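Local coordinates for protein interferon gamma receptor 1 (Gallus gallus, PDB 4EQ3) that probably binds the cytokine interferon gamma at the cell surface, as the receptor alpha chain, through an extracellular part built of two fibronectin type III domains, at residues K22-V27 with P130-V135; E71-I76 with D99-Q104; G107-P112 with D199-A204. All coordinates share one frame; numbering follows the deposited sequence.

Interaction 1 (K22-V27 with P130-V135)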
ATOM      1  N   LYS A  22       2.336  -1.753   2.403  1.00 22.49           N
ATOM      2  CA  LYS A  22       2.131  -1.528   0.982  1.00 22.94           C
ATOM      3  C   LYS A  22       0.722  -1.811   0.522  1.00 22.36           C
ATOM      4  O   LYS A  22       0.232  -2.875   0.780  1.00 22.29           O
ATOM      5  CB  LYS A  22       3.133  -2.339   0.167  1.00 24.29           C
ATOM      6  CG  LYS A  22       3.113  -2.188  -1.335  1.00 25.43           C
ATOM      7  CD  LYS A  22       4.424  -1.829  -1.821  1.00 30.35           C
ATOM      8  CE  LYS A  22       5.041  -2.846  -2.762  1.00 33.63           C
ATOM      9  NZ  LYS A  22       6.511  -2.917  -2.651  1.00 33.50           N
ATOM     10  N   ASN A  23       0.109  -0.845  -0.163  1.00 18.50           N
ATOM     11  CA  ASN A  23      -1.248  -1.006  -0.667  1.00 20.75           C
ATOM     12  C   ASN A  23      -2.218  -1.282   0.467  1.00 22.19           C
ATOM     13  O   ASN A  23      -3.205  -1.998   0.296  1.00 19.55           O
ATOM     14  CB  ASN A  23      -1.306  -2.122  -1.699  1.00 22.39           C
ATOM     15  CG  ASN A  23      -0.570  -1.773  -2.971  1.00 22.73           C
ATOM     16  OD1 ASN A  23      -0.152  -2.658  -3.728  1.00 22.80           O
ATOM     17  ND2 ASN A  23      -0.403  -0.483  -3.217  1.00 19.32           N
ATOM     18  N   PHE A  24      -1.919  -0.707   1.630  1.00 18.23           N
ATOM     19  CA  PHE A  24      -2.798  -0.788   2.792  1.00 19.57           C
ATOM     20  C   PHE A  24      -2.777  -2.147   3.469  1.00 19.77           C
ATOM     21  O   PHE A  24      -3.568  -2.408   4.370  1.00 19.87           O
ATOM     22  CB  PHE A  24      -4.219  -0.369   2.417  1.00 22.20           C
ATOM     23  CG  PHE A  24      -4.307   1.052   1.943  1.00 25.76           C
ATOM     24  CD1 PHE A  24      -4.288   2.098   2.854  1.00 21.48           C
ATOM     25  CD2 PHE A  24      -4.384   1.345   0.592  1.00 23.91           C
ATOM     26  CE1 PHE A  24      -4.364   3.417   2.419  1.00 24.45           C
ATOM     27  CE2 PHE A  24      -4.453   2.656   0.152  1.00 19.95           C
ATOM     28  CZ  PHE A  24      -4.447   3.693   1.064  1.00 26.10           C
ATOM     29  N   ARG A  25      -1.869  -3.010   3.023  1.00 21.19           N
ATOM     30  CA  ARG A  25      -1.541  -4.215   3.773  1.00 22.23           C
ATOM     31  C   ARG A  25      -0.329  -3.896   4.639  1.00 21.37           C
ATOM     32  O   ARG A  25       0.767  -3.646   4.133  1.00 17.01           O
ATOM     33  CB  ARG A  25      -1.247  -5.395   2.837  1.00 22.68           C
ATOM     34  CG  ARG A  25      -1.003  -6.727   3.550  1.00 23.55           C
ATOM     35  CD  ARG A  25      -2.285  -7.339   4.157  1.00 22.97           C
ATOM     36  NE  ARG A  25      -3.209  -7.870   3.153  1.00 24.38           N
ATOM     37  CZ  ARG A  25      -4.216  -8.704   3.418  1.00 26.95           C
ATOM     38  NH1 ARG A  25      -5.004  -9.134   2.442  1.00 26.21           N
ATOM     39  NH2 ARG A  25      -4.437  -9.120   4.659  1.00 26.49           N
ATOM     40  N   THR A  26      -0.529  -3.884   5.949  1.00 18.47           N
ATOM     41  CA  THR A  26       0.560  -3.575   6.855  1.00 19.77           C
ATOM     42  C   THR A  26       0.951  -4.785   7.674  1.00 18.20           C
ATOM     43  O   THR A  26       0.116  -5.388   8.353  1.00 19.74           O
ATOM     44  CB  THR A  26       0.192  -2.426   7.808  1.00 18.72           C
ATOM     45  OG1 THR A  26      -0.216  -1.294   7.040  1.00 20.25           O
ATOM     46  CG2 THR A  26       1.381  -2.053   8.668  1.00 18.61           C
ATOM     47  N   VAL A  27       2.231  -5.122   7.632  1.00 17.32           N
ATOM     48  CA  VAL A  27       2.715  -6.276   8.370  1.00 19.36           C
ATOM     49  C   VAL A  27       3.965  -5.961   9.172  1.00 19.49           C
ATOM     50  O   VAL A  27       4.874  -5.268   8.701  1.00 18.90           O
ATOM     51  CB  VAL A  27       2.965  -7.490   7.446  1.00 19.68           C
ATOM     52  CG1 VAL A  27       3.139  -8.744   8.281  1.00 21.23           C
ATOM     53  CG2 VAL A  27       1.811  -7.669   6.486  1.00 17.53           C
ATOM     54  N   PRO A 130      -5.978  -3.700  -7.751  1.00 27.62           N
ATOM     55  CA  PRO A 130      -6.754  -4.851  -7.264  1.00 26.64           C
ATOM     56  C   PRO A 130      -6.476  -5.152  -5.790  1.00 24.95           C
ATOM     57  O   PRO A 130      -7.325  -5.708  -5.093  1.00 25.78           O
ATOM     58  CB  PRO A 130      -6.265  -6.012  -8.148  1.00 28.92           C
ATOM     59  CG  PRO A 130      -4.950  -5.565  -8.676  1.00 30.03           C
ATOM     60  CD  PRO A 130      -5.069  -4.076  -8.845  1.00 25.01           C
ATOM     61  N   GLU A 131      -5.308  -4.802  -5.291  1.00 24.23           N
ATOM     62  CA  GLU A 131      -4.937  -5.040  -3.914  1.00 27.01           C
ATOM     63  C   GLU A 131      -5.660  -4.200  -2.888  1.00 27.77           C
ATOM     64  O   GLU A 131      -5.732  -4.545  -1.778  1.00 26.80           O
ATOM     65  CB  GLU A 131      -3.473  -4.818  -3.722  1.00 27.85           C
ATOM     66  CG  GLU A 131      -2.657  -5.446  -4.747  1.00 34.16           C
ATOM     67  CD  GLU A 131      -2.161  -4.472  -5.815  1.00 32.31           C
ATOM     68  OE1 GLU A 131      -1.023  -4.711  -6.216  1.00 36.19           O
ATOM     69  OE2 GLU A 131      -2.873  -3.525  -6.251  1.00 26.37           O
ATOM     70  N   PHE A 132      -6.190  -3.080  -3.292  1.00 23.29           N
ATOM     71  CA  PHE A 132      -6.835  -2.211  -2.308  1.00 25.03           C
ATOM     72  C   PHE A 132      -8.006  -2.937  -1.658  1.00 26.41           C
ATOM     73  O   PHE A 132      -8.780  -3.613  -2.332  1.00 26.75           O
ATOM     74  CB  PHE A 132      -7.300  -0.886  -2.923  1.00 24.44           C
ATOM     75  CG  PHE A 132      -6.177   0.058  -3.267  1.00 21.57           C
ATOM     76  CD1 PHE A 132      -4.873  -0.235  -2.913  1.00 21.10           C
ATOM     77  CD2 PHE A 132      -6.435   1.235  -3.950  1.00 20.74           C
ATOM     78  CE1 PHE A 132      -3.841   0.625  -3.235  1.00 18.92           C
ATOM     79  CE2 PHE A 132      -5.416   2.101  -4.281  1.00 19.12           C
ATOM     80  CZ  PHE A 132      -4.114   1.802  -3.924  1.00 19.79           C
ATOM     81  N   PRO A 133      -8.137  -2.806  -0.338  1.00 23.50           N
ATOM     82  CA  PRO A 133      -9.216  -3.533   0.338  1.00 26.94           C
ATOM     83  C   PRO A 133     -10.596  -2.954   0.014  1.00 28.42           C
ATOM     84  O   PRO A 133     -10.725  -1.760  -0.263  1.00 28.25           O
ATOM     85  CB  PRO A 133      -8.876  -3.372   1.821  1.00 28.26           C
ATOM     86  CG  PRO A 133      -8.048  -2.104   1.885  1.00 28.75           C
ATOM     87  CD  PRO A 133      -7.272  -2.066   0.596  1.00 24.98           C
ATOM     88  N   SER A 134     -11.606  -3.816   0.023  1.00 25.45           N
ATOM     89  CA  SER A 134     -12.980  -3.421  -0.238  1.00 31.70           C
ATOM     90  C   SER A 134     -13.467  -2.444   0.827  1.00 30.93           C
ATOM     91  O   SER A 134     -13.237  -2.649   2.010  1.00 30.92           O
ATOM     92  CB  SER A 134     -13.882  -4.663  -0.257  1.00 34.75           C
ATOM     93  OG  SER A 134     -15.256  -4.318  -0.115  1.00 39.47           O
ATOM     94  N   VAL A 135     -14.143  -1.387   0.402  1.00 35.90           N
ATOM     95  CA  VAL A 135     -14.681  -0.413   1.345  1.00 37.72           C
ATOM     96  C   VAL A 135     -15.691  -1.065   2.284  1.00 41.16           C
ATOM     97  O   VAL A 135     -15.833  -0.660   3.442  1.00 40.52           O
ATOM     98  CB  VAL A 135     -15.328   0.781   0.612  1.00 40.75           C
ATOM     99  CG1 VAL A 135     -16.844   0.609   0.516  1.00 43.72           C
ATOM    100  CG2 VAL A 135     -14.975   2.079   1.318  1.00 40.67           C
TER
HETATM  101  O   HOH W   1      -3.510  -4.654   0.182  1.00 36.85           O

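Interaction 2 (E71-I76 with D99-Q104)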
ATOM      1  N   GLU A  71      -5.704  -4.706  10.357  1.00 30.90           N
ATOM      2  CA  GLU A  71      -7.006  -4.500  10.978  1.00 33.84           C
ATOM      3  C   GLU A  71      -6.919  -3.611  12.208  1.00 33.95           C
ATOM      4  O   GLU A  71      -7.942  -3.251  12.780  1.00 38.43           O
ATOM      5  CB  GLU A  71      -7.646  -5.835  11.348  1.00 36.78           C
ATOM      6  CG  GLU A  71      -7.902  -6.753  10.157  1.00 43.53           C
ATOM      7  CD  GLU A  71      -8.938  -6.194   9.185  1.00 48.14           C
ATOM      8  OE1 GLU A  71     -10.125  -6.081   9.572  1.00 54.64           O
ATOM      9  OE2 GLU A  71      -8.568  -5.881   8.030  1.00 46.26           O
ATOM     10  N   GLU A  72      -5.702  -3.257  12.608  1.00 25.26           N
ATOM     11  CA  GLU A  72      -5.481  -2.436  13.797  1.00 26.64           C
ATOM     12  C   GLU A  72      -5.255  -0.981  13.422  1.00 27.38           C
ATOM     13  O   GLU A  72      -5.222  -0.102  14.281  1.00 27.18           O
ATOM     14  CB  GLU A  72      -4.256  -2.937  14.562  1.00 27.65           C
ATOM     15  CG  GLU A  72      -4.338  -4.395  14.983  1.00 29.56           C
ATOM     16  CD  GLU A  72      -5.307  -4.601  16.130  1.00 34.28           C
ATOM     17  OE1 GLU A  72      -5.500  -3.649  16.928  1.00 32.17           O
ATOM     18  OE2 GLU A  72      -5.875  -5.710  16.228  1.00 31.89           O
ATOM     19  N   ILE A  73      -5.081  -0.731  12.134  1.00 25.59           N
ATOM     20  CA  ILE A  73      -4.735   0.601  11.666  1.00 26.33           C
ATOM     21  C   ILE A  73      -5.897   1.210  10.918  1.00 29.06           C
ATOM     22  O   ILE A  73      -6.281   0.740   9.850  1.00 25.33           O
ATOM     23  CB  ILE A  73      -3.492   0.552  10.771  1.00 23.56           C
ATOM     24  CG1 ILE A  73      -2.295   0.062  11.594  1.00 25.64           C
ATOM     25  CG2 ILE A  73      -3.229   1.916  10.139  1.00 23.32           C
ATOM     26  CD1 ILE A  73      -1.060  -0.257  10.781  1.00 23.87           C
ATOM     27  N   ASN A  74      -6.488   2.249  11.494  1.00 30.19           N
ATOM     28  CA  ASN A  74      -7.636   2.874  10.855  1.00 32.11           C
ATOM     29  C   ASN A  74      -7.539   4.391  10.903  1.00 30.56           C
ATOM     30  O   ASN A  74      -8.548   5.100  10.895  1.00 31.81           O
ATOM     31  CB  ASN A  74      -8.933   2.385  11.487  1.00 33.46           C
ATOM     32  CG  ASN A  74      -8.855   2.331  12.987  1.00 37.71           C
ATOM     33  OD1 ASN A  74      -8.698   3.359  13.647  1.00 37.64           O
ATOM     34  ND2 ASN A  74      -8.961   1.125  13.546  1.00 38.90           N
ATOM     35  N   GLU A  75      -6.301   4.865  10.959  1.00 26.01           N
ATOM     36  CA  GLU A  75      -5.994   6.284  10.888  1.00 29.16           C
ATOM     37  C   GLU A  75      -4.828   6.389   9.925  1.00 25.14           C
ATOM     38  O   GLU A  75      -3.866   5.633  10.039  1.00 22.20           O
ATOM     39  CB  GLU A  75      -5.570   6.808  12.262  1.00 28.02           C
ATOM     40  CG  GLU A  75      -6.664   6.764  13.326  1.00 31.66           C
ATOM     41  CD  GLU A  75      -7.761   7.782  13.072  1.00 37.11           C
ATOM     42  OE1 GLU A  75      -7.534   8.717  12.275  1.00 32.55           O
ATOM     43  OE2 GLU A  75      -8.853   7.643  13.664  1.00 39.38           O
ATOM     44  N   ILE A  76      -4.907   7.303   8.968  1.00 26.03           N
ATOM     45  CA  ILE A  76      -3.821   7.448   8.005  1.00 26.31           C
ATOM     46  C   ILE A  76      -2.821   8.536   8.421  1.00 25.29           C
ATOM     47  O   ILE A  76      -1.647   8.479   8.058  1.00 22.90           O
ATOM     48  CB  ILE A  76      -4.357   7.721   6.573  1.00 29.85           C
ATOM     49  CG1 ILE A  76      -3.352   7.249   5.513  1.00 29.51           C
ATOM     50  CG2 ILE A  76      -4.718   9.194   6.392  1.00 30.35           C
ATOM     51  CD1 ILE A  76      -3.968   7.096   4.105  1.00 27.09           C
ATOM     52  N   ASP A  99       9.853   1.673  15.550  1.00 23.78           N
ATOM     53  CA  ASP A  99       9.840   3.083  15.187  1.00 23.99           C
ATOM     54  C   ASP A  99       8.397   3.563  15.133  1.00 23.13           C
ATOM     55  O   ASP A  99       7.465   2.765  14.962  1.00 19.91           O
ATOM     56  CB  ASP A  99      10.470   3.311  13.811  1.00 26.93           C
ATOM     57  CG  ASP A  99      11.958   2.985  13.773  1.00 33.18           C
ATOM     58  OD1 ASP A  99      12.618   3.004  14.839  1.00 29.53           O
ATOM     59  OD2 ASP A  99      12.466   2.720  12.659  1.00 31.23           O
ATOM     60  N   GLU A 100       8.213   4.871  15.280  1.00 24.83           N
ATOM     61  CA  GLU A 100       6.911   5.484  15.074  1.00 24.33           C
ATOM     62  C   GLU A 100       6.412   5.145  13.675  1.00 22.37           C
ATOM     63  O   GLU A 100       7.178   5.162  12.713  1.00 21.41           O
ATOM     64  CB  GLU A 100       7.021   7.002  15.215  1.00 25.92           C
ATOM     65  CG  GLU A 100       5.761   7.760  14.840  1.00 24.65           C
ATOM     66  CD  GLU A 100       5.884   9.252  15.147  1.00 30.07           C
ATOM     67  OE1 GLU A 100       6.984   9.690  15.538  1.00 31.36           O
ATOM     68  OE2 GLU A 100       4.884   9.977  14.998  1.00 31.90           O
ATOM     69  N   PHE A 101       5.123   4.854  13.562  1.00 20.12           N
ATOM     70  CA  PHE A 101       4.558   4.515  12.264  1.00 21.98           C
ATOM     71  C   PHE A 101       3.387   5.415  11.926  1.00 20.44           C
ATOM     72  O   PHE A 101       2.438   5.542  12.703  1.00 20.62           O
ATOM     73  CB  PHE A 101       4.138   3.041  12.193  1.00 18.54           C
ATOM     74  CG  PHE A 101       3.415   2.678  10.913  1.00 21.11           C
ATOM     75  CD1 PHE A 101       4.125   2.294   9.780  1.00 19.42           C
ATOM     76  CD2 PHE A 101       2.034   2.731  10.841  1.00 19.51           C
ATOM     77  CE1 PHE A 101       3.459   1.959   8.598  1.00 21.17           C
ATOM     78  CE2 PHE A 101       1.362   2.397   9.667  1.00 22.22           C
ATOM     79  CZ  PHE A 101       2.073   2.016   8.545  1.00 19.01           C
ATOM     80  N   VAL A 102       3.473   6.032  10.754  1.00 18.17           N
ATOM     81  CA  VAL A 102       2.410   6.857  10.216  1.00 19.39           C
ATOM     82  C   VAL A 102       2.118   6.415   8.791  1.00 20.10           C
ATOM     83  O   VAL A 102       2.984   6.501   7.924  1.00 20.08           O
ATOM     84  CB  VAL A 102       2.824   8.330  10.200  1.00 20.88           C
ATOM     85  CG1 VAL A 102       1.676   9.174   9.719  1.00 22.09           C
ATOM     86  CG2 VAL A 102       3.275   8.760  11.591  1.00 20.70           C
ATOM     87  N   LEU A 103       0.904   5.933   8.554  1.00 18.52           N
ATOM     88  CA  LEU A 103       0.553   5.358   7.256  1.00 21.88           C
ATOM     89  C   LEU A 103       0.813   6.311   6.094  1.00 21.95           C
ATOM     90  O   LEU A 103       1.356   5.906   5.074  1.00 23.20           O
ATOM     91  CB  LEU A 103      -0.897   4.870   7.242  1.00 20.86           C
ATOM     92  CG  LEU A 103      -1.336   4.120   5.976  1.00 25.83           C
ATOM     93  CD1 LEU A 103      -0.520   2.848   5.778  1.00 25.33           C
ATOM     94  CD2 LEU A 103      -2.822   3.799   6.045  1.00 25.08           C
ATOM     95  N   GLN A 104       0.442   7.577   6.258  1.00 24.10           N
ATOM     96  CA  GLN A 104       0.638   8.584   5.218  1.00 25.71           C
ATOM     97  C   GLN A 104       2.111   8.778   4.869  1.00 27.12           C
ATOM     98  O   GLN A 104       2.455   9.106   3.729  1.00 24.75           O
ATOM     99  CB  GLN A 104       0.036   9.931   5.660  1.00 26.96           C
ATOM    100  CG  GLN A 104       0.306  11.095   4.712  1.00 25.95           C
ATOM    101  CD  GLN A 104       1.600  11.820   5.024  1.00 27.30           C
ATOM    102  OE1 GLN A 104       1.902  12.100   6.184  1.00 27.97           O
ATOM    103  NE2 GLN A 104       2.368  12.131   3.992  1.00 28.00           N
TER
HETATM  104  O   HOH W   2      -0.963   5.861  10.672  1.00 36.85           O

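Interaction 3 (G107-P112 with D199-A204)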
ATOM      1  N   GLY A 107       3.547   4.323   4.583  1.00 26.03           N
ATOM      2  CA  GLY A 107       2.852   3.377   3.732  1.00 25.35           C
ATOM      3  C   GLY A 107       3.187   3.578   2.263  1.00 26.19           C
ATOM      4  O   GLY A 107       3.141   4.699   1.770  1.00 30.22           O
ATOM      5  N   LYS A 108       3.516   2.501   1.553  1.00 23.09           N
ATOM      6  CA  LYS A 108       3.858   2.636   0.144  1.00 21.46           C
ATOM      7  C   LYS A 108       2.656   2.287  -0.705  1.00 22.27           C
ATOM      8  O   LYS A 108       1.851   1.437  -0.328  1.00 23.99           O
ATOM      9  CB  LYS A 108       5.030   1.726  -0.239  1.00 25.09           C
ATOM     10  CG  LYS A 108       6.397   2.178   0.261  1.00 30.05           C
ATOM     11  CD  LYS A 108       7.515   1.470  -0.502  1.00 32.03           C
ATOM     12  CE  LYS A 108       8.740   1.257   0.382  1.00 38.88           C
ATOM     13  NZ  LYS A 108       9.844   0.546  -0.343  1.00 42.41           N
ATOM     14  N   ILE A 109       2.541   2.934  -1.855  1.00 16.78           N
ATOM     15  CA  ILE A 109       1.546   2.550  -2.842  1.00 21.01           C
ATOM     16  C   ILE A 109       2.256   2.014  -4.088  1.00 20.75           C
ATOM     17  O   ILE A 109       2.970   2.749  -4.784  1.00 19.01           O
ATOM     18  CB  ILE A 109       0.621   3.729  -3.196  1.00 21.10           C
ATOM     19  CG1 ILE A 109      -0.158   4.180  -1.955  1.00 17.85           C
ATOM     20  CG2 ILE A 109      -0.344   3.350  -4.319  1.00 20.11           C
ATOM     21  CD1 ILE A 109      -1.105   3.136  -1.419  1.00 18.06           C
ATOM     22  N   GLY A 110       2.086   0.720  -4.341  1.00 19.57           N
ATOM     23  CA  GLY A 110       2.712   0.068  -5.478  1.00 19.15           C
ATOM     24  C   GLY A 110       2.121   0.461  -6.825  1.00 20.54           C
ATOM     25  O   GLY A 110       1.119   1.171  -6.901  1.00 18.67           O
ATOM     26  N   PRO A 111       2.736  -0.014  -7.915  1.00 20.26           N
ATOM     27  CA  PRO A 111       2.209   0.379  -9.222  1.00 19.44           C
ATOM     28  C   PRO A 111       0.774  -0.109  -9.412  1.00 19.85           C
ATOM     29  O   PRO A 111       0.399  -1.173  -8.910  1.00 21.32           O
ATOM     30  CB  PRO A 111       3.158  -0.303 -10.210  1.00 23.83           C
ATOM     31  CG  PRO A 111       3.843  -1.385  -9.437  1.00 24.75           C
ATOM     32  CD  PRO A 111       3.902  -0.907  -8.011  1.00 20.27           C
ATOM     33  N   PRO A 112      -0.044   0.681 -10.115  1.00 21.76           N
ATOM     34  CA  PRO A 112      -1.405   0.237 -10.407  1.00 21.04           C
ATOM     35  C   PRO A 112      -1.415  -0.757 -11.566  1.00 23.81           C
ATOM     36  O   PRO A 112      -0.463  -0.816 -12.342  1.00 23.19           O
ATOM     37  CB  PRO A 112      -2.097   1.523 -10.845  1.00 19.68           C
ATOM     38  CG  PRO A 112      -1.008   2.349 -11.420  1.00 22.97           C
ATOM     39  CD  PRO A 112       0.207   2.054 -10.593  1.00 21.42           C
ATOM     40  N   ASP A 199      -0.926  15.130  -3.425  1.00 27.32           N
ATOM     41  CA  ASP A 199       0.460  14.671  -3.341  1.00 28.86           C
ATOM     42  C   ASP A 199       0.953  14.234  -1.952  1.00 27.00           C
ATOM     43  O   ASP A 199       2.147  14.008  -1.764  1.00 27.84           O
ATOM     44  CB  ASP A 199       1.401  15.714  -3.950  1.00 32.98           C
ATOM     45  CG  ASP A 199       1.297  15.775  -5.471  1.00 39.40           C
ATOM     46  OD1 ASP A 199       1.718  16.798  -6.057  1.00 42.57           O
ATOM     47  OD2 ASP A 199       0.793  14.798  -6.080  1.00 35.40           O
ATOM     48  N   LEU A 200       0.042  14.098  -0.992  1.00 23.91           N
ATOM     49  CA  LEU A 200       0.415  13.600   0.329  1.00 21.67           C
ATOM     50  C   LEU A 200       0.901  12.145   0.280  1.00 25.63           C
ATOM     51  O   LEU A 200       1.796  11.750   1.029  1.00 22.67           O
ATOM     52  CB  LEU A 200      -0.743  13.750   1.310  1.00 24.33           C
ATOM     53  CG  LEU A 200      -1.191  15.189   1.604  1.00 26.40           C
ATOM     54  CD1 LEU A 200      -2.195  15.211   2.739  1.00 23.74           C
ATOM     55  CD2 LEU A 200      -0.009  16.104   1.918  1.00 25.82           C
ATOM     56  N   ILE A 201       0.296  11.353  -0.602  1.00 22.66           N
ATOM     57  CA  ILE A 201       0.713   9.975  -0.831  1.00 20.31           C
ATOM     58  C   ILE A 201       0.803   9.766  -2.331  1.00 21.47           C
ATOM     59  O   ILE A 201      -0.168   9.984  -3.050  1.00 20.44           O
ATOM     60  CB  ILE A 201      -0.298   8.972  -0.252  1.00 21.43           C
ATOM     61  CG1 ILE A 201      -0.567   9.281   1.231  1.00 21.21           C
ATOM     62  CG2 ILE A 201       0.203   7.537  -0.456  1.00 19.34           C
ATOM     63  CD1 ILE A 201      -1.528   8.334   1.914  1.00 21.03           C
ATOM     64  N   VAL A 202       1.978   9.366  -2.797  1.00 20.87           N
ATOM     65  CA  VAL A 202       2.203   9.156  -4.219  1.00 20.56           C
ATOM     66  C   VAL A 202       2.856   7.799  -4.456  1.00 21.27           C
ATOM     67  O   VAL A 202       3.905   7.492  -3.885  1.00 19.59           O
ATOM     68  CB  VAL A 202       3.072  10.270  -4.828  1.00 24.55           C
ATOM     69  CG1 VAL A 202       3.074  10.162  -6.346  1.00 23.34           C
ATOM     70  CG2 VAL A 202       2.558  11.644  -4.381  1.00 22.58           C
ATOM     71  N   GLY A 203       2.216   6.991  -5.297  1.00 18.93           N
ATOM     72  CA  GLY A 203       2.671   5.639  -5.565  1.00 18.60           C
ATOM     73  C   GLY A 203       3.720   5.521  -6.654  1.00 19.46           C
ATOM     74  O   GLY A 203       4.025   6.489  -7.348  1.00 20.54           O
ATOM     75  N   ALA A 204       4.286   4.325  -6.788  1.00 21.60           N
ATOM     76  CA  ALA A 204       5.261   4.034  -7.838  1.00 25.87           C
ATOM     77  C   ALA A 204       4.547   3.985  -9.183  1.00 22.95           C
ATOM     78  O   ALA A 204       3.349   3.720  -9.237  1.00 22.20           O
ATOM     79  CB  ALA A 204       5.956   2.700  -7.567  1.00 23.30           C
TER
HETATM   80  O   HOH W   3       4.075   5.173  -2.155  1.00 36.85           O
HETATM   81  O   HOH W   4       1.028   3.861  -7.975  1.00 36.85           O

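Interaction 1 (K22-V27 with P130-V135)
F24 and F132 form an edge-to-face (T-shaped) aromatic pair. Their ring centroids lie 5.4 Å apart and the planes are turned 81° against each other. F24 supplies the edge and F132 the face. F24 CE2 stands 4.0 Å above the F132 plane, displaced toward the rim of that ring. F24 CD2 lies 3.9 Å from F132 CD1. Each ring has a further aromatic neighbour: F196 packs edge-to-face with F24, and H129 stacks on F132. The side chains of N23 and F132 cross at about a right angle, with amide and ring planes 72° apart.

Aliphatic contacts adjoin the pair. P133 CD rests 3.9 Å from F24 CB, at the backbone end of that side chain. On the N23 side, N23 CB is 4.0 Å from E131 CB.

N23 and F24 are the two corner residues of a type I' beta turn, K22 to R25, which closes the hairpin of strands 17-22 and 25-31. This hairpin belongs to the N-terminal fibronectin type III domain. The loop 130-135 follows strand 122-128 of the second such domain. The contact is therefore part of the joint between the two domains, and helix 142-145 packs against it.

Polar contacts lie beside the rings. A water donates to both backbones, 2.7 Å from N23 O and 3.0 Å from E131 O, and so bridges turn and loop. E131 is exposed. Its chain is bent at chi2 (101°), which puts CD next to the N23 amide, and its carboxylate is tilted against that amide. The loop also has its own tie to helix 142-145: P133 O is hydrogen-bonded to Y145 OH.

Interaction 2 (E71-I76 with D99-Q104)
I76 and L103 cross obliquely, with I76 CG1 3.5 Å from L103 CD2. A chi1 of -154° sets I76 CG1 anti to the backbone N, where it meets L103 CB, CG and CD2. The L103 CB to I76 CG1 distance is 3.8 Å. I73 and F101 cross at about a right angle. Here one methyl does the touching: I73 CD1 lies 3.8 Å from F101 CE2, coming obliquely to the ring.

These residues fill the end of the N-terminal fibronectin type III domain that faces the second domain, where the loop between strands 66-68 and 81-88 meets the start of the short helix 103-106. V102 holds the N-cap position of that helix. Two amides of its first turn are tied to the loop, one directly and one through a water. Q104 N donates to I76 O at 2.9 Å, in the carbonyl plane. L103 N gives its hydrogen to a water, which in turn donates to E75 O at 3.0 Å. Q104 CB lies close to the same I76 O, at 3.3 Å, but its chain bends at chi2 and its amide turns away, where NE2 bonds to L200 O of the second domain.

Interaction 3 (G107-P112 with D199-A204)
I109 O accepts a hydrogen bond from A204 N, 2.9 Å long and nearly in line with the carbonyl bond. The segments run 52° apart in direction and come nearest at I109 and G203, CA to CA 4.3 Å. G203 CA lies 3.0 Å from I109 O, with no side chain between the two backbones. Further on, P111 CA makes a CA-H...O contact of 3.5 Å with A204 O. Two waters extend the pairing. One accepts from I109 N and donates to V202 O. The other donates to both G110 O and A204 O, 2.6 Å from the latter.

Among the side chains, I109 and I201 cross at about a right angle. A chi1 of -62° sets I109 CG1 beside the backbone N, where it meets I201 CG2 at 3.7 Å. I109 CB also packs on G203 CA. At the exposed margin P111 CD meets A204 CB at 4.2 Å.

The segment 107-112 is the link that leaves helix 103-106 and enters strand 113-119 of the second fibronectin type III domain. It runs beside the start of strand 201-213, an outermost strand of its sheet. F196, on the adjacent strand 186-196, packs against both isoleucines.

Overall arrangement
All three contacts sit at the joint between the two fibronectin type III domains, with centres 12 to 15 Å apart. F24 ties them together. F24 CD1 touches L103 CD2 of interaction 2 at 3.9 Å, and F24 CE2 touches I109 CD1 of interaction 3 at 3.7 Å. N23 N probably hydrogen-bonds to K108 O at 2.9 Å, joining the turn to the interdomain link. Interactions 2 and 3 meet where I76 CD1 lies 3.5 Å from I201 CD1. Along the chain, interaction 2 is nested within the loop closed by interaction 1, whereas interactions 1 and 3 cross. F24, L103, I76, I201 and I109 are connected by apolar contacts across the joint.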